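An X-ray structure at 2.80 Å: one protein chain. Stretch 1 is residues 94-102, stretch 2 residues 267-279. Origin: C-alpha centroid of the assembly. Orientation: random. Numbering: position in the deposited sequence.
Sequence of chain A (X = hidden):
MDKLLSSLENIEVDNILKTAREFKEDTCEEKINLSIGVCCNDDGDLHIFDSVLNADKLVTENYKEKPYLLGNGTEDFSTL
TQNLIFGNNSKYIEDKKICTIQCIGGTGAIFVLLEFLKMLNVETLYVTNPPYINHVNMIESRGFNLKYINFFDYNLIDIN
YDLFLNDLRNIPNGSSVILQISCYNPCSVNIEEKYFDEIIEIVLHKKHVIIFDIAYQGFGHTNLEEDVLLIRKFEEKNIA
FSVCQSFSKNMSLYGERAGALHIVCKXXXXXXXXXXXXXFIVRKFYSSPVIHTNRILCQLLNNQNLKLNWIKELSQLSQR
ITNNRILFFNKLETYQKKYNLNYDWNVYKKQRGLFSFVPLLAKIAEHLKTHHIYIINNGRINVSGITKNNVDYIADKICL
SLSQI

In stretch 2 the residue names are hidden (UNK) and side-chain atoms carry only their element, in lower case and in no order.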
# COMPACT_ATOMS: atom_id res chain seq x y z
N GLU A 94 15.03 9.99 -21.90
CA GLU A 94 14.40 10.98 -22.80
C GLU A 94 13.81 10.36 -24.08
O GLU A 94 13.09 11.04 -24.82
CB GLU A 94 15.36 12.16 -23.10
CG GLU A 94 16.22 12.06 -24.38
CD GLU A 94 17.34 11.03 -24.29
OE1 GLU A 94 17.07 9.85 -23.97
OE2 GLU A 94 18.51 11.41 -24.55
N ASP A 95 14.09 9.08 -24.33
CA ASP A 95 13.45 8.33 -25.41
C ASP A 95 12.19 7.59 -24.95
O ASP A 95 11.67 6.72 -25.67
CB ASP A 95 14.44 7.33 -26.02
CG ASP A 95 15.44 8.00 -26.93
OD1 ASP A 95 15.57 9.24 -26.87
OD2 ASP A 95 16.09 7.28 -27.72
N LYS A 96 11.72 7.96 -23.75
CA LYS A 96 10.52 7.39 -23.12
C LYS A 96 10.46 5.86 -23.21
O LYS A 96 9.45 5.30 -23.63
CB LYS A 96 9.24 8.03 -23.70
CG LYS A 96 8.86 9.40 -23.13
CD LYS A 96 9.52 10.55 -23.90
CE LYS A 96 8.68 11.83 -23.86
NZ LYS A 96 8.57 12.43 -22.49
N LYS A 97 11.56 5.21 -22.83
CA LYS A 97 11.65 3.76 -22.91
C LYS A 97 11.45 3.09 -21.55
O LYS A 97 11.23 1.87 -21.48
CB LYS A 97 12.97 3.31 -23.57
CG LYS A 97 13.13 3.72 -25.05
CD LYS A 97 13.63 2.57 -25.96
CE LYS A 97 14.87 1.85 -25.41
NZ LYS A 97 15.07 0.48 -25.99
N ILE A 98 11.48 3.87 -20.48
CA ILE A 98 11.24 3.32 -19.14
C ILE A 98 9.82 3.61 -18.67
O ILE A 98 9.36 4.76 -18.69
CB ILE A 98 12.19 3.87 -18.08
CG1 ILE A 98 13.64 3.65 -18.50
CG2 ILE A 98 11.94 3.18 -16.76
CD1 ILE A 98 14.55 4.77 -18.05
N CYS A 99 9.15 2.55 -18.25
CA CYS A 99 7.88 2.66 -17.58
C CYS A 99 8.14 2.53 -16.10
O CYS A 99 8.55 1.46 -15.63
CB CYS A 99 6.93 1.56 -18.03
SG CYS A 99 5.56 1.29 -16.89
N THR A 100 7.92 3.61 -15.37
CA THR A 100 8.10 3.58 -13.94
C THR A 100 6.81 3.93 -13.21
O THR A 100 5.95 4.64 -13.75
CB THR A 100 9.27 4.47 -13.47
OG1 THR A 100 8.85 5.29 -12.37
CG2 THR A 100 9.76 5.37 -14.61
N ILE A 101 6.68 3.43 -11.98
CA ILE A 101 5.46 3.50 -11.18
C ILE A 101 5.80 3.66 -9.71
O ILE A 101 6.81 3.12 -9.25
CB ILE A 101 4.63 2.23 -11.42
CG1 ILE A 101 3.56 2.52 -12.46
CG2 ILE A 101 4.00 1.68 -10.13
CD1 ILE A 101 3.14 1.32 -13.21
N GLN A 102 4.99 4.41 -8.96
CA GLN A 102 5.23 4.63 -7.54
C GLN A 102 4.66 3.47 -6.71
O GLN A 102 3.48 3.13 -6.85
CB GLN A 102 4.61 5.94 -7.08
CG GLN A 102 4.72 6.19 -5.57
CD GLN A 102 3.98 7.46 -5.10
OE1 GLN A 102 3.93 8.47 -5.81
NE2 GLN A 102 3.41 7.40 -3.90
N UNK A 267 9.93 -0.22 -27.09
CA UNK A 267 9.53 1.04 -27.72
C UNK A 267 8.54 1.87 -26.90
O UNK A 267 7.98 1.39 -25.91
c UNK A 267 9.00 0.80 -29.14
n UNK A 267 7.89 -1.09 -30.17
o UNK A 267 6.95 -0.17 -28.36
c UNK A 267 7.86 -0.20 -29.19
N UNK A 268 8.35 3.11 -27.33
CA UNK A 268 7.42 4.06 -26.71
C UNK A 268 5.98 3.50 -26.64
O UNK A 268 5.10 4.09 -26.00
c UNK A 268 8.79 5.72 -28.18
n UNK A 268 9.58 7.59 -29.52
c UNK A 268 7.43 5.38 -27.50
o UNK A 268 7.72 6.51 -30.21
c UNK A 268 8.65 6.65 -29.40
N UNK A 269 5.76 2.35 -27.28
CA UNK A 269 4.42 1.75 -27.41
C UNK A 269 4.25 0.47 -26.58
O UNK A 269 3.13 0.01 -26.38
o UNK A 269 6.35 2.12 -30.60
o UNK A 269 5.81 4.25 -30.54
c UNK A 269 4.13 2.68 -29.82
c UNK A 269 5.53 3.04 -30.35
c UNK A 269 4.11 1.45 -28.88
N UNK A 270 5.36 -0.11 -26.14
CA UNK A 270 5.32 -1.18 -25.14
C UNK A 270 5.15 -0.56 -23.76
O UNK A 270 4.38 -1.06 -22.93
c UNK A 270 7.56 -4.36 -25.53
o UNK A 270 7.62 -5.44 -26.16
o UNK A 270 8.41 -4.05 -24.65
c UNK A 270 6.59 -2.04 -25.17
c UNK A 270 6.42 -3.39 -25.84
N UNK A 271 5.87 0.54 -23.52
CA UNK A 271 5.66 1.38 -22.34
C UNK A 271 4.14 1.51 -22.07
O UNK A 271 3.68 1.14 -20.98
c UNK A 271 6.34 2.74 -22.54
c UNK A 271 5.72 4.56 -20.87
c UNK A 271 5.82 5.83 -21.73
c UNK A 271 6.74 3.50 -21.27
n UNK A 271 6.86 6.77 -21.26
N UNK A 272 3.38 1.99 -23.06
CA UNK A 272 1.93 2.21 -22.92
C UNK A 272 1.15 0.98 -22.46
O UNK A 272 0.25 1.11 -21.65
c UNK A 272 -0.22 4.73 -24.80
c UNK A 272 1.18 4.28 -24.32
c UNK A 272 1.29 2.74 -24.21
n UNK A 272 0.07 5.78 -27.04
c UNK A 272 -0.17 6.03 -25.59
N UNK A 273 1.48 -0.19 -23.00
CA UNK A 273 0.84 -1.45 -22.60
C UNK A 273 1.17 -1.85 -21.16
O UNK A 273 0.30 -1.89 -20.30
c UNK A 273 0.92 -3.97 -22.90
c UNK A 273 0.39 -2.54 -24.87
c UNK A 273 0.68 -3.70 -25.86
c UNK A 273 1.19 -2.62 -23.56
N UNK A 274 2.45 -2.13 -20.89
CA UNK A 274 2.90 -2.52 -19.55
C UNK A 274 2.23 -1.64 -18.49
O UNK A 274 1.80 -2.12 -17.43
c UNK A 274 5.08 -3.27 -20.54
c UNK A 274 4.44 -2.46 -19.44
c UNK A 274 4.90 -3.00 -18.13
N UNK A 275 2.13 -0.35 -18.80
CA UNK A 275 1.50 0.59 -17.90
C UNK A 275 0.08 0.16 -17.55
O UNK A 275 -0.26 0.05 -16.36
c UNK A 275 1.10 3.06 -17.51
c UNK A 275 1.60 4.41 -15.55
c UNK A 275 1.96 3.41 -16.47
c UNK A 275 -0.49 4.71 -16.72
c UNK A 275 1.50 1.99 -18.49
c UNK A 275 -0.12 3.71 -17.63
c UNK A 275 0.37 5.06 -15.68
N UNK A 276 -0.74 -0.11 -18.57
CA UNK A 276 -2.11 -0.57 -18.37
C UNK A 276 -2.19 -1.88 -17.59
O UNK A 276 -3.00 -2.01 -16.68
o UNK A 276 -3.77 1.59 -19.35
n UNK A 276 -3.54 0.90 -21.47
c UNK A 276 -3.44 0.72 -20.16
c UNK A 276 -2.89 -0.65 -19.69
N UNK A 277 -1.33 -2.83 -17.94
CA UNK A 277 -1.16 -4.06 -17.15
C UNK A 277 -0.88 -3.78 -15.68
O UNK A 277 -1.45 -4.42 -14.79
c UNK A 277 -0.04 -4.92 -17.71
n UNK A 277 -1.04 -6.44 -19.30
o UNK A 277 0.23 -4.76 -20.10
c UNK A 277 -0.28 -5.36 -19.15
N UNK A 278 0.00 -2.83 -15.42
CA UNK A 278 0.36 -2.55 -14.04
C UNK A 278 -0.80 -1.91 -13.30
O UNK A 278 -1.15 -2.36 -12.21
c UNK A 278 3.02 -3.88 -13.90
c UNK A 278 2.91 -2.45 -14.45
c UNK A 278 1.65 -1.73 -13.94
c UNK A 278 4.18 -1.67 -14.17
N UNK A 279 -1.42 -0.89 -13.89
CA UNK A 279 -2.58 -0.24 -13.28
C UNK A 279 -3.63 -1.28 -12.98
O UNK A 279 -4.18 -1.34 -11.88
s UNK A 279 -2.07 2.20 -14.41
c UNK A 279 -3.17 0.81 -14.21

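Position 267 carries two side-chain carbons, the second bearing one oxygen and one nitrogen, and points away from stretch 1: Asn267. It is the N-cap, and its OD1 accepts from the backbone N of position 269 at 3.0 Å and, weakly, from N of position 270 at 2.7 Å. A short amide suits this place because its oxygen can reach the backbone N atoms at the start of the helix; N of position 270 also bonds to Asn267 O.

Position 268 has three carbons, the third with one oxygen and one nitrogen. A side-chain carbon lies 3.9 Å from Asp95 O. This is Gln268, whose aliphatic part covers the loop in an exposed setting that tolerates a polar end.

Position 269 has three carbons ending in two oxygens, a carboxylate: Glu269. It is exposed and touches nothing on stretch 1. Position 270 repeats that pattern, out of reach of the strand, and is Glu270. Acidic side chains are favorable in a first turn, where the helix dipole is positive.

At position 271 four carbons run in a row to a nitrogen. The second carbon packs 3.8 Å from Cys99 CB, and the nitrogen comes 3.6 Å from Lys96 CB: Lys271. Its long aliphatic chain can thus cover the strand's start while carrying its charge out toward the loop. Position 272 has the same atoms but points away into an exposed setting, as a charged chain readily does; it is Lys272.

Position 273 has four carbons forked at the first, one arm two carbons long, out of reach of stretch 1: Ile273. Position 274 has one carbon carrying two more, Val274, compact enough for a buried site facing the strand.

Position 275 shows one carbon and a six-carbon ring without oxygen. Cys99 SG meets the ring edge at 4.2 Å from a ring carbon, and Ile101 CD1 is 4.0 Å from the same atom, CD1 of Phe275. The side chain starts sideways, but its length brings the ring to both residues.

Positions 276 and 277 each have two carbons, the second with one oxygen and one nitrogen, and neither reaches stretch 1: Asn276 and Asn277. Asn276 ND2 is satisfied elsewhere in the structure.

Position 278 has four carbons forked at the second; one end carbon lies 3.3 Å from Ile101 CD1 and 4.3 Å from Cys99 SG. It is Leu278, its branched apolar end suited to a buried site. Position 279, one carbon then sulfur, is Cys279, turned sideways.

The helix runs at 25° to the strand, their axes approaching to 8.1 Å. Cys99 and Ile101, alternate strand residues, meet Lys271, Phe275 and Leu278 at helical spacing. No hydrogen bond crosses; packing buries 496 Å².

Stretch 2 (267-279) NQEEKKIVFNNLC
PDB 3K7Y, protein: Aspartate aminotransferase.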